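Proline dehydrogenase (Bradyrhizobium japonicum USDA 110, PDB 3HAZ) probably oxidises proline to glutamate in two steps, coupling an FAD-dependent proline dehydrogenase to an NAD-dependent 1-pyrroline-5-carboxylate dehydrogenase in one chain. Local coordinates at residues A[819-824]-A[831-836]; A[780-785]-A[812-817]; A[595-600]-A[605-610]. All blocks are in the same frame, centred on the assembly; numbering follows the deposited sequence.

Contact 1 (A[819-824]-A[831-836])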
ATOM      1  N   ARG A 819      39.304 -44.599  -8.351  1.00 28.03           N
ATOM      2  CA  ARG A 819      40.711 -44.884  -8.587  1.00 31.22           C
ATOM      3  C   ARG A 819      41.504 -43.606  -8.866  1.00 29.60           C
ATOM      4  O   ARG A 819      42.708 -43.569  -8.650  1.00 26.47           O
ATOM      5  CB  ARG A 819      40.885 -45.876  -9.744  1.00 27.58           C
ATOM      6  CG  ARG A 819      42.297 -46.449  -9.849  1.00 37.79           C
ATOM      7  CD  ARG A 819      42.489 -47.281 -11.119  1.00 46.31           C
ATOM      8  NE  ARG A 819      41.482 -48.330 -11.257  1.00 46.57           N
ATOM      9  N   GLU A 820      40.827 -42.559  -9.334  1.00 31.56           N
ATOM     10  CA  GLU A 820      41.506 -41.310  -9.684  1.00 23.68           C
ATOM     11  C   GLU A 820      41.707 -40.366  -8.503  1.00 30.16           C
ATOM     12  O   GLU A 820      42.333 -39.317  -8.653  1.00 29.41           O
ATOM     13  CB  GLU A 820      40.755 -40.575 -10.798  1.00 24.38           C
ATOM     14  CG  GLU A 820      40.766 -41.295 -12.142  1.00 28.76           C
ATOM     15  CD  GLU A 820      42.170 -41.623 -12.642  1.00 33.62           C
ATOM     16  OE1 GLU A 820      43.110 -40.841 -12.379  1.00 33.87           O
ATOM     17  OE2 GLU A 820      42.331 -42.665 -13.312  1.00 32.36           O
ATOM     18  N   LEU A 821      41.178 -40.724  -7.336  1.00 23.47           N
ATOM     19  CA  LEU A 821      41.340 -39.886  -6.154  1.00 22.17           C
ATOM     20  C   LEU A 821      42.748 -40.002  -5.572  1.00 26.88           C
ATOM     21  O   LEU A 821      43.233 -41.101  -5.304  1.00 28.41           O
ATOM     22  CB  LEU A 821      40.309 -40.245  -5.085  1.00 19.76           C
ATOM     23  CG  LEU A 821      38.839 -40.186  -5.504  1.00 24.71           C
ATOM     24  CD1 LEU A 821      37.949 -40.583  -4.336  1.00 27.69           C
ATOM     25  CD2 LEU A 821      38.471 -38.801  -6.007  1.00 25.41           C
ATOM     26  N   LYS A 822      43.406 -38.865  -5.375  1.00 30.72           N
ATOM     27  CA  LYS A 822      44.702 -38.870  -4.710  1.00 32.81           C
ATOM     28  C   LYS A 822      44.519 -38.958  -3.200  1.00 30.82           C
ATOM     29  O   LYS A 822      43.827 -38.138  -2.601  1.00 24.85           O
ATOM     30  CB  LYS A 822      45.522 -37.631  -5.066  1.00 33.93           C
ATOM     31  CG  LYS A 822      46.951 -37.687  -4.531  1.00 41.22           C
ATOM     32  CD  LYS A 822      47.796 -36.554  -5.087  1.00 47.63           C
ATOM     33  CE  LYS A 822      49.265 -36.941  -5.154  1.00 50.31           C
ATOM     34  NZ  LYS A 822      49.773 -37.412  -3.839  1.00 48.62           N
ATOM     35  N   ILE A 823      45.132 -39.975  -2.604  1.00 27.84           N
ATOM     36  CA  ILE A 823      45.094 -40.205  -1.170  1.00 25.93           C
ATOM     37  C   ILE A 823      46.458 -39.823  -0.636  1.00 30.42           C
ATOM     38  O   ILE A 823      47.471 -40.237  -1.190  1.00 32.62           O
ATOM     39  CB  ILE A 823      44.883 -41.701  -0.854  1.00 28.23           C
ATOM     40  CG1 ILE A 823      43.610 -42.217  -1.524  1.00 39.25           C
ATOM     41  CG2 ILE A 823      44.841 -41.944   0.651  1.00 29.57           C
ATOM     42  CD1 ILE A 823      43.533 -43.729  -1.578  1.00 41.42           C
ATOM     43  N   GLY A 824      46.498 -39.032   0.431  1.00 29.74           N
ATOM     44  CA  GLY A 824      47.776 -38.635   0.990  1.00 33.65           C
ATOM     45  C   GLY A 824      47.710 -37.459   1.939  1.00 30.65           C
ATOM     46  O   GLY A 824      46.657 -37.168   2.509  1.00 28.96           O
ATOM     47  N   THR A 831      45.689 -33.487  -3.030  1.00 28.01           N
ATOM     48  CA  THR A 831      45.072 -34.585  -2.286  1.00 23.01           C
ATOM     49  C   THR A 831      43.554 -34.502  -2.295  1.00 24.04           C
ATOM     50  O   THR A 831      42.980 -33.430  -2.107  1.00 24.51           O
ATOM     51  CB  THR A 831      45.563 -34.615  -0.825  1.00 30.59           C
ATOM     52  OG1 THR A 831      46.975 -34.851  -0.811  1.00 34.21           O
ATOM     53  CG2 THR A 831      44.865 -35.724  -0.046  1.00 28.05           C
ATOM     54  N   HIS A 832      42.915 -35.640  -2.528  1.00 25.92           N
ATOM     55  CA  HIS A 832      41.462 -35.727  -2.545  1.00 25.51           C
ATOM     56  C   HIS A 832      40.975 -36.376  -1.262  1.00 28.39           C
ATOM     57  O   HIS A 832      39.918 -36.027  -0.735  1.00 25.14           O
ATOM     58  CB  HIS A 832      40.984 -36.562  -3.741  1.00 23.25           C
ATOM     59  CG  HIS A 832      41.196 -35.902  -5.069  1.00 25.30           C
ATOM     60  ND1 HIS A 832      41.992 -36.448  -6.055  1.00 24.54           N
ATOM     61  CD2 HIS A 832      40.713 -34.742  -5.575  1.00 22.84           C
ATOM     62  CE1 HIS A 832      41.993 -35.651  -7.108  1.00 28.64           C
ATOM     63  NE2 HIS A 832      41.225 -34.608  -6.844  1.00 29.23           N
ATOM     64  N   VAL A 833      41.752 -37.336  -0.772  1.00 28.12           N
ATOM     65  CA  VAL A 833      41.372 -38.094   0.406  1.00 32.21           C
ATOM     66  C   VAL A 833      42.501 -38.102   1.419  1.00 29.51           C
ATOM     67  O   VAL A 833      43.565 -38.666   1.168  1.00 27.98           O
ATOM     68  CB  VAL A 833      41.027 -39.545   0.050  1.00 32.25           C
ATOM     69  CG1 VAL A 833      40.654 -40.318   1.312  1.00 31.91           C
ATOM     70  CG2 VAL A 833      39.900 -39.592  -0.978  1.00 29.41           C
ATOM     71  N   GLY A 834      42.268 -37.465   2.560  1.00 29.59           N
ATOM     72  CA  GLY A 834      43.259 -37.417   3.618  1.00 23.41           C
ATOM     73  C   GLY A 834      43.152 -38.626   4.529  1.00 34.07           C
ATOM     74  O   GLY A 834      42.394 -39.558   4.245  1.00 31.58           O
ATOM     75  N   PRO A 835      43.909 -38.619   5.637  1.00 31.59           N
ATOM     76  CA  PRO A 835      43.923 -39.778   6.533  1.00 29.36           C
ATOM     77  C   PRO A 835      42.665 -39.832   7.377  1.00 30.84           C
ATOM     78  O   PRO A 835      42.003 -38.813   7.551  1.00 31.24           O
ATOM     79  CB  PRO A 835      45.137 -39.518   7.426  1.00 40.27           C
ATOM     80  CG  PRO A 835      45.319 -38.041   7.415  1.00 40.35           C
ATOM     81  CD  PRO A 835      44.763 -37.517   6.116  1.00 32.95           C
ATOM     82  N   VAL A 836      42.334 -41.008   7.891  1.00 31.70           N
ATOM     83  CA  VAL A 836      41.284 -41.096   8.893  1.00 34.63           C
ATOM     84  C   VAL A 836      41.839 -40.585  10.229  1.00 35.35           C
ATOM     85  O   VAL A 836      43.052 -40.432  10.387  1.00 34.98           O
ATOM     86  CB  VAL A 836      40.713 -42.516   9.006  1.00 34.81           C
ATOM     87  CG1 VAL A 836      40.062 -42.911   7.690  1.00 34.20           C
ATOM     88  CG2 VAL A 836      41.805 -43.503   9.377  1.00 38.35           C
TER
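In the loop linking helix 804-819 to helix 839-855 of the aldehyde dehydrogenase region, Ile-823 and Val-833 form a single beta bridge of the parallel kind, where the loop curls round so that its two ends run in the same direction. Val-833 bonds through both its N and its O: the N donates to Lys-822 O (2.9 Å), and the O accepts from Gly-824 N at 3.0 Å. Lys-822 O takes a second bond, from His-832 N at 2.7 Å, so two successive N-H groups grip one carbonyl oxygen.

The imidazole of His-832 adds a side-chain bond to the backbone ones. With CG anti to the carbonyl carbon (chi1 -69°), the ring lies beside segment 819-824, and Lys-822 N donates to ND1 over 2.9 Å. The bond is nearly straight (169°), and the donor lies almost in the ring plane, at the edge. A histidine suits this place because it offers a bare ring nitrogen to a backbone N-H while NE2 is hydrogen-bonded to Glu-248 OE2. Leu-821 crosses the His-832 side chain at about a right angle and brings its CD1 to Val-833 CG2 at 4.0 Å. Ile-823 and Val-833 lie side by side, CG1 against CB, two branched side chains well fitted to extended backbone. Gly-824 adopts backbone angles (phi 164°) at which any beta carbon would collide with Ile-823 O, so only glycine fits.

Glu-820 forms a salt bridge with Arg-254, and both Arg-254 and Glu-248 lie in the proline dehydrogenase region, so this loop meets the other catalytic half of the chain. Because ND1 accepts, the proton of a neutral His-832 would sit on NE2, facing the Glu-248 carboxylate, which would probably polarise the ring and strengthen ND1 as an acceptor.

Contact 2 (A[780-785]-A[812-817])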
ATOM      1  N   ASP A 780      29.798 -38.996 -10.121  1.00 19.53           N
ATOM      2  CA  ASP A 780      30.326 -37.825  -9.428  1.00 22.85           C
ATOM      3  C   ASP A 780      29.767 -37.730  -8.011  1.00 21.95           C
ATOM      4  O   ASP A 780      30.507 -37.587  -7.038  1.00 17.88           O
ATOM      5  CB  ASP A 780      29.948 -36.539 -10.174  1.00 26.93           C
ATOM      6  CG  ASP A 780      30.776 -36.313 -11.423  1.00 30.65           C
ATOM      7  OD1 ASP A 780      31.714 -37.098 -11.686  1.00 34.21           O
ATOM      8  OD2 ASP A 780      30.481 -35.341 -12.148  1.00 28.14           O
ATOM      9  N   ASP A 781      28.445 -37.795  -7.906  1.00 16.52           N
ATOM     10  CA  ASP A 781      27.775 -37.561  -6.639  1.00 19.51           C
ATOM     11  C   ASP A 781      27.974 -38.713  -5.658  1.00 19.02           C
ATOM     12  O   ASP A 781      27.949 -38.504  -4.447  1.00 19.92           O
ATOM     13  CB  ASP A 781      26.283 -37.297  -6.859  1.00 16.66           C
ATOM     14  CG  ASP A 781      26.028 -35.989  -7.577  1.00 20.61           C
ATOM     15  OD1 ASP A 781      26.945 -35.139  -7.605  1.00 18.01           O
ATOM     16  OD2 ASP A 781      24.915 -35.816  -8.115  1.00 20.91           O
ATOM     17  N   VAL A 782      28.154 -39.923  -6.181  1.00 18.17           N
ATOM     18  CA  VAL A 782      28.411 -41.079  -5.335  1.00 16.97           C
ATOM     19  C   VAL A 782      29.837 -41.009  -4.810  1.00 24.49           C
ATOM     20  O   VAL A 782      30.082 -41.245  -3.624  1.00 21.01           O
ATOM     21  CB  VAL A 782      28.195 -42.418  -6.069  1.00 18.95           C
ATOM     22  CG1 VAL A 782      28.912 -43.547  -5.329  1.00 15.88           C
ATOM     23  CG2 VAL A 782      26.701 -42.725  -6.200  1.00 19.92           C
ATOM     24  N   VAL A 783      30.772 -40.666  -5.691  1.00 19.08           N
ATOM     25  CA  VAL A 783      32.173 -40.561  -5.289  1.00 20.37           C
ATOM     26  C   VAL A 783      32.345 -39.490  -4.207  1.00 23.42           C
ATOM     27  O   VAL A 783      33.018 -39.710  -3.205  1.00 26.22           O
ATOM     28  CB  VAL A 783      33.097 -40.291  -6.502  1.00 19.53           C
ATOM     29  CG1 VAL A 783      34.452 -39.776  -6.046  1.00 18.85           C
ATOM     30  CG2 VAL A 783      33.263 -41.566  -7.328  1.00 18.55           C
ATOM     31  N   THR A 784      31.709 -38.343  -4.410  1.00 27.18           N
ATOM     32  CA  THR A 784      31.745 -37.250  -3.442  1.00 26.23           C
ATOM     33  C   THR A 784      31.105 -37.643  -2.112  1.00 21.52           C
ATOM     34  O   THR A 784      31.717 -37.522  -1.049  1.00 22.91           O
ATOM     35  CB  THR A 784      31.017 -36.006  -3.985  1.00 21.92           C
ATOM     36  OG1 THR A 784      31.774 -35.447  -5.063  1.00 30.99           O
ATOM     37  CG2 THR A 784      30.868 -34.966  -2.892  1.00 23.60           C
ATOM     38  N   SER A 785      29.867 -38.119  -2.183  1.00 18.40           N
ATOM     39  CA  SER A 785      29.103 -38.471  -0.991  1.00 19.26           C
ATOM     40  C   SER A 785      29.743 -39.571  -0.138  1.00 21.79           C
ATOM     41  O   SER A 785      29.623 -39.559   1.086  1.00 17.27           O
ATOM     42  CB  SER A 785      27.674 -38.877  -1.377  1.00  9.78           C
ATOM     43  OG  SER A 785      27.022 -37.829  -2.075  1.00 19.50           O
ATOM     44  N   GLU A 812      30.960 -49.565 -12.501  1.00 24.20           N
ATOM     45  CA  GLU A 812      32.242 -49.425 -13.179  1.00 26.99           C
ATOM     46  C   GLU A 812      32.722 -47.962 -13.213  1.00 27.08           C
ATOM     47  O   GLU A 812      33.921 -47.682 -13.103  1.00 23.16           O
ATOM     48  CB  GLU A 812      32.129 -49.997 -14.601  1.00 26.92           C
ATOM     49  CG  GLU A 812      33.113 -49.428 -15.605  1.00 35.84           C
ATOM     50  CD  GLU A 812      32.773 -49.816 -17.044  1.00 46.38           C
ATOM     51  OE1 GLU A 812      31.802 -49.262 -17.621  1.00 34.95           O
ATOM     52  OE2 GLU A 812      33.485 -50.679 -17.598  1.00 48.59           O
ATOM     53  N   MET A 813      31.794 -47.025 -13.368  1.00 21.80           N
ATOM     54  CA  MET A 813      32.178 -45.613 -13.444  1.00 23.81           C
ATOM     55  C   MET A 813      32.565 -45.062 -12.058  1.00 20.35           C
ATOM     56  O   MET A 813      33.533 -44.310 -11.918  1.00 20.51           O
ATOM     57  CB  MET A 813      31.075 -44.771 -14.094  1.00 24.62           C
ATOM     58  CG  MET A 813      31.600 -43.513 -14.766  1.00 28.88           C
ATOM     59  SD  MET A 813      30.320 -42.403 -15.378  1.00 29.13           S
ATOM     60  CE  MET A 813      29.561 -43.382 -16.664  1.00 21.23           C
ATOM     61  N   VAL A 814      31.820 -45.453 -11.033  1.00 17.84           N
ATOM     62  CA  VAL A 814      32.176 -45.079  -9.661  1.00 18.32           C
ATOM     63  C   VAL A 814      33.561 -45.631  -9.290  1.00 24.77           C
ATOM     64  O   VAL A 814      34.401 -44.916  -8.737  1.00 21.67           O
ATOM     65  CB  VAL A 814      31.108 -45.543  -8.653  1.00 18.71           C
ATOM     66  CG1 VAL A 814      31.611 -45.392  -7.212  1.00 20.09           C
ATOM     67  CG2 VAL A 814      29.800 -44.756  -8.869  1.00 15.71           C
ATOM     68  N   ALA A 815      33.812 -46.893  -9.630  1.00 16.78           N
ATOM     69  CA  ALA A 815      35.095 -47.516  -9.323  1.00 20.31           C
ATOM     70  C   ALA A 815      36.254 -46.830 -10.046  1.00 25.21           C
ATOM     71  O   ALA A 815      37.302 -46.567  -9.450  1.00 26.94           O
ATOM     72  CB  ALA A 815      35.065 -49.028  -9.649  1.00 21.07           C
ATOM     73  N   GLY A 816      36.060 -46.546 -11.330  1.00 22.89           N
ATOM     74  CA  GLY A 816      37.070 -45.873 -12.127  1.00 23.90           C
ATOM     75  C   GLY A 816      37.325 -44.468 -11.629  1.00 22.28           C
ATOM     76  O   GLY A 816      38.458 -43.992 -11.613  1.00 25.42           O
ATOM     77  N   ALA A 817      36.259 -43.794 -11.224  1.00 17.56           N
ATOM     78  CA  ALA A 817      36.386 -42.461 -10.649  1.00 18.93           C
ATOM     79  C   ALA A 817      37.118 -42.505  -9.307  1.00 26.95           C
ATOM     80  O   ALA A 817      37.969 -41.657  -9.022  1.00 27.92           O
ATOM     81  CB  ALA A 817      35.008 -41.814 -10.498  1.00 17.18           C
TER
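Val-782 and Val-814 meet with their side chains crossed at about a right angle, one methyl of the first set against the fork of the second. Val-782 CG1 lies 3.8 Å from Val-814 CG1 and equally near its CG2, so the branched end of Val-814 straddles a single methyl. That methyl stands anti to the backbone N (chi1 161°), a setting that carries it across to the other helix.

Val-783, one residue on, turns its other branch over: CG2 rests on Ala-817 CB at 3.6 Å and lies 3.8 Å from Val-814 O. Alanine suits that spot, since its lone methyl lets the valine come close to the helix backbone. The axes of the two short segments approach to 9.3 Å and cross at -51°. Helix 775-787 connects the neighbouring parallel strands 765-769 and 797-803 in a beta-alpha-beta crossover, and helix 804-819 follows directly from the second of them. Underneath, Val-782 packs on Leu-797 and Leu-800 of strand 797-803, while it and Val-814 share Leu-892 of strand 891-897. Beyond this apolar seam, Asp-780 makes a salt bridge to Arg-202, on which the Met-813 side chain also packs.

Contact 3 (A[595-600]-A[605-610])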
ATOM      1  N   LEU A 595      44.677 -25.226  11.251  1.00 30.59           N
ATOM      2  CA  LEU A 595      44.352 -26.123  12.356  1.00 38.19           C
ATOM      3  C   LEU A 595      43.518 -27.312  11.890  1.00 33.57           C
ATOM      4  O   LEU A 595      43.773 -28.450  12.283  1.00 36.94           O
ATOM      5  CB  LEU A 595      43.620 -25.368  13.469  1.00 43.01           C
ATOM      6  CG  LEU A 595      44.445 -24.933  14.684  1.00 53.15           C
ATOM      7  CD1 LEU A 595      45.786 -24.346  14.273  1.00 61.72           C
ATOM      8  CD2 LEU A 595      43.661 -23.947  15.541  1.00 46.33           C
ATOM      9  N   LEU A 596      42.524 -27.040  11.052  1.00 29.00           N
ATOM     10  CA  LEU A 596      41.648 -28.081  10.529  1.00 30.46           C
ATOM     11  C   LEU A 596      42.433 -29.119   9.732  1.00 37.94           C
ATOM     12  O   LEU A 596      42.113 -30.309   9.741  1.00 33.16           O
ATOM     13  CB  LEU A 596      40.557 -27.465   9.653  1.00 20.58           C
ATOM     14  CG  LEU A 596      39.455 -26.710  10.396  1.00 29.86           C
ATOM     15  CD1 LEU A 596      38.610 -25.895   9.427  1.00 23.37           C
ATOM     16  CD2 LEU A 596      38.588 -27.676  11.204  1.00 29.85           C
ATOM     17  N   GLN A 597      43.461 -28.664   9.032  1.00 35.35           N
ATOM     18  CA  GLN A 597      44.279 -29.575   8.255  1.00 34.93           C
ATOM     19  C   GLN A 597      45.228 -30.375   9.155  1.00 36.43           C
ATOM     20  O   GLN A 597      45.366 -31.588   8.994  1.00 31.53           O
ATOM     21  CB  GLN A 597      45.046 -28.814   7.174  1.00 33.00           C
ATOM     22  CG  GLN A 597      44.153 -28.260   6.072  1.00 29.93           C
ATOM     23  CD  GLN A 597      44.927 -27.973   4.806  1.00 35.72           C
ATOM     24  OE1 GLN A 597      45.759 -27.064   4.774  1.00 33.88           O
ATOM     25  NE2 GLN A 597      44.663 -28.754   3.749  1.00 27.03           N
ATOM     26  N   ARG A 598      45.857 -29.700  10.112  1.00 35.55           N
ATOM     27  CA  ARG A 598      46.834 -30.341  10.996  1.00 34.36           C
ATOM     28  C   ARG A 598      46.177 -31.258  12.022  1.00 35.95           C
ATOM     29  O   ARG A 598      46.511 -32.437  12.109  1.00 39.63           O
ATOM     30  CB  ARG A 598      47.682 -29.287  11.715  1.00 43.89           C
ATOM     31  CG  ARG A 598      48.989 -28.939  11.023  1.00 56.02           C
ATOM     32  CD  ARG A 598      50.077 -29.956  11.350  1.00 61.04           C
ATOM     33  N   GLU A 599      45.252 -30.712  12.805  1.00 38.54           N
ATOM     34  CA  GLU A 599      44.591 -31.487  13.852  1.00 33.61           C
ATOM     35  C   GLU A 599      43.454 -32.338  13.292  1.00 31.31           C
ATOM     36  O   GLU A 599      43.219 -33.449  13.756  1.00 30.25           O
ATOM     37  CB  GLU A 599      44.064 -30.569  14.964  1.00 31.43           C
ATOM     38  CG  GLU A 599      43.623 -31.315  16.227  1.00 36.05           C
ATOM     39  CD  GLU A 599      43.077 -30.390  17.314  1.00 45.32           C
ATOM     40  OE1 GLU A 599      42.390 -29.400  16.976  1.00 37.90           O
ATOM     41  OE2 GLU A 599      43.326 -30.664  18.511  1.00 39.93           O
ATOM     42  N   GLY A 600      42.757 -31.816  12.286  1.00 29.37           N
ATOM     43  CA  GLY A 600      41.612 -32.506  11.722  1.00 31.91           C
ATOM     44  C   GLY A 600      41.937 -33.420  10.552  1.00 33.22           C
ATOM     45  O   GLY A 600      41.153 -34.306  10.216  1.00 35.49           O
ATOM     46  N   ASP A 605      39.769 -27.915   0.671  1.00 25.73           N
ATOM     47  CA  ASP A 605      38.391 -27.520   0.409  1.00 27.42           C
ATOM     48  C   ASP A 605      37.451 -27.876   1.556  1.00 23.47           C
ATOM     49  O   ASP A 605      36.485 -27.156   1.816  1.00 27.21           O
ATOM     50  CB  ASP A 605      37.875 -28.119  -0.899  1.00 33.35           C
ATOM     51  CG  ASP A 605      36.575 -27.486  -1.342  1.00 43.53           C
ATOM     52  OD1 ASP A 605      36.502 -26.236  -1.360  1.00 47.53           O
ATOM     53  OD2 ASP A 605      35.623 -28.231  -1.661  1.00 50.86           O
ATOM     54  N   ASP A 606      37.732 -28.982   2.240  1.00 27.63           N
ATOM     55  CA  ASP A 606      36.930 -29.386   3.395  1.00 26.60           C
ATOM     56  C   ASP A 606      37.157 -28.452   4.571  1.00 23.09           C
ATOM     57  O   ASP A 606      36.228 -28.137   5.311  1.00 26.15           O
ATOM     58  CB  ASP A 606      37.250 -30.819   3.812  1.00 34.21           C
ATOM     59  CG  ASP A 606      36.630 -31.841   2.888  1.00 41.39           C
ATOM     60  OD1 ASP A 606      35.597 -31.528   2.257  1.00 40.12           O
ATOM     61  OD2 ASP A 606      37.174 -32.958   2.794  1.00 43.21           O
ATOM     62  N   ALA A 607      38.398 -28.011   4.737  1.00 19.64           N
ATOM     63  CA  ALA A 607      38.738 -27.089   5.814  1.00 24.72           C
ATOM     64  C   ALA A 607      38.084 -25.730   5.572  1.00 28.12           C
ATOM     65  O   ALA A 607      37.400 -25.201   6.440  1.00 27.22           O
ATOM     66  CB  ALA A 607      40.251 -26.951   5.943  1.00 25.57           C
ATOM     67  N   LEU A 608      38.280 -25.178   4.378  1.00 28.20           N
ATOM     68  CA  LEU A 608      37.662 -23.906   4.025  1.00 23.11           C
ATOM     69  C   LEU A 608      36.140 -23.968   4.192  1.00 25.56           C
ATOM     70  O   LEU A 608      35.518 -23.051   4.735  1.00 23.14           O
ATOM     71  CB  LEU A 608      38.014 -23.530   2.590  1.00 23.16           C
ATOM     72  CG  LEU A 608      37.233 -22.356   2.008  1.00 27.00           C
ATOM     73  CD1 LEU A 608      37.500 -21.100   2.821  1.00 31.35           C
ATOM     74  CD2 LEU A 608      37.603 -22.150   0.547  1.00 19.91           C
ATOM     75  N   SER A 609      35.547 -25.057   3.718  1.00 20.59           N
ATOM     76  CA  SER A 609      34.112 -25.254   3.852  1.00 23.14           C
ATOM     77  C   SER A 609      33.668 -25.283   5.319  1.00 25.21           C
ATOM     78  O   SER A 609      32.623 -24.732   5.660  1.00 25.02           O
ATOM     79  CB  SER A 609      33.675 -26.535   3.141  1.00 23.45           C
ATOM     80  OG  SER A 609      32.362 -26.891   3.525  1.00 33.44           O
ATOM     81  N   GLU A 610      34.450 -25.927   6.184  1.00 22.17           N
ATOM     82  CA  GLU A 610      34.102 -25.967   7.601  1.00 28.50           C
ATOM     83  C   GLU A 610      34.244 -24.580   8.233  1.00 29.26           C
ATOM     84  O   GLU A 610      33.399 -24.165   9.029  1.00 28.46           O
ATOM     85  CB  GLU A 610      34.925 -27.004   8.375  1.00 28.14           C
ATOM     86  CG  GLU A 610      34.634 -26.970   9.875  1.00 25.87           C
ATOM     87  CD  GLU A 610      35.073 -28.215  10.634  1.00 33.90           C
ATOM     88  OE1 GLU A 610      35.846 -29.035  10.092  1.00 39.69           O
ATOM     89  OE2 GLU A 610      34.642 -28.365  11.796  1.00 32.05           O
TER
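The backbones come nearest at Leu-596 and Ala-607, whose CA atoms stand 5.6 Å apart where the chain leaves helix 589-598 and turns back into helix 604-629. These are two consecutive helices joined by a short turn, in the helical part of the aldehyde dehydrogenase region that precedes the NAD-binding strands. So tight an approach needs a small residue, and Ala-607 supplies it: its CB lies 3.8 Å from Leu-596 CB and 4.1 Å from Gln-597 CG.

Leu-596 fills the groove between the helices. Its CG lies anti to the carbonyl carbon (chi1 -73°), and from there chi2 (168°) sets one methyl by Ala-607 and the other at Glu-610. CD1 comes to 3.3 Å from Ala-607 O, and CD2 lies as near to Glu-610 OE1, the leucine crossing the glutamate chain obliquely. On its other flank Leu-596 packs on Ile-691 of helix 689-702. Replacing this leucine by an alanine would probably open a gap between the two helices and take away the methyl that lies against the Glu-610 carboxylate.

That carboxylate finds its polar partners outside the two segments. OE1 forms a salt bridge with Lys-602 of the connecting turn, and OE2 accepts from the backbone N-H groups of Leu-663 and Ala-664, at the start of helix 664-675. Three partners thus fix the rotation of a buried charge, and the helix start and lysine would both be expected to favour its ionised form. The side chain lies about 9 Å at the nearest from the bound NAD, near the cofactor but not touching it. Gln-597 NE2 is hydrogen-bonded to Lys-602 O in the same turn. At Gly-600 a beta carbon would come within 2.5 Å of Leu-596 O.

How the contacts relate
All three contacts lie in the aldehyde dehydrogenase region and follow one another along the chain: contact 3 closes first, then contact 2, then contact 1. Contacts 1 and 2 are neighbours, with centres 14 Å apart; helix 804-819 runs from contact 2 into the loop of contact 1, and Leu-821 CD1 packs on Val-783 CG1 at 4.0 Å. Contact 3 has its centre 15 Å from that of contact 1 and 23 Å from that of contact 2, and touches neither; its nearest atoms are about 5 Å from contact 1. Contact 2 packs on the seven-stranded sheet, the loop of contact 1 meets the proline dehydrogenase region, and contact 3 joins helices near NAD.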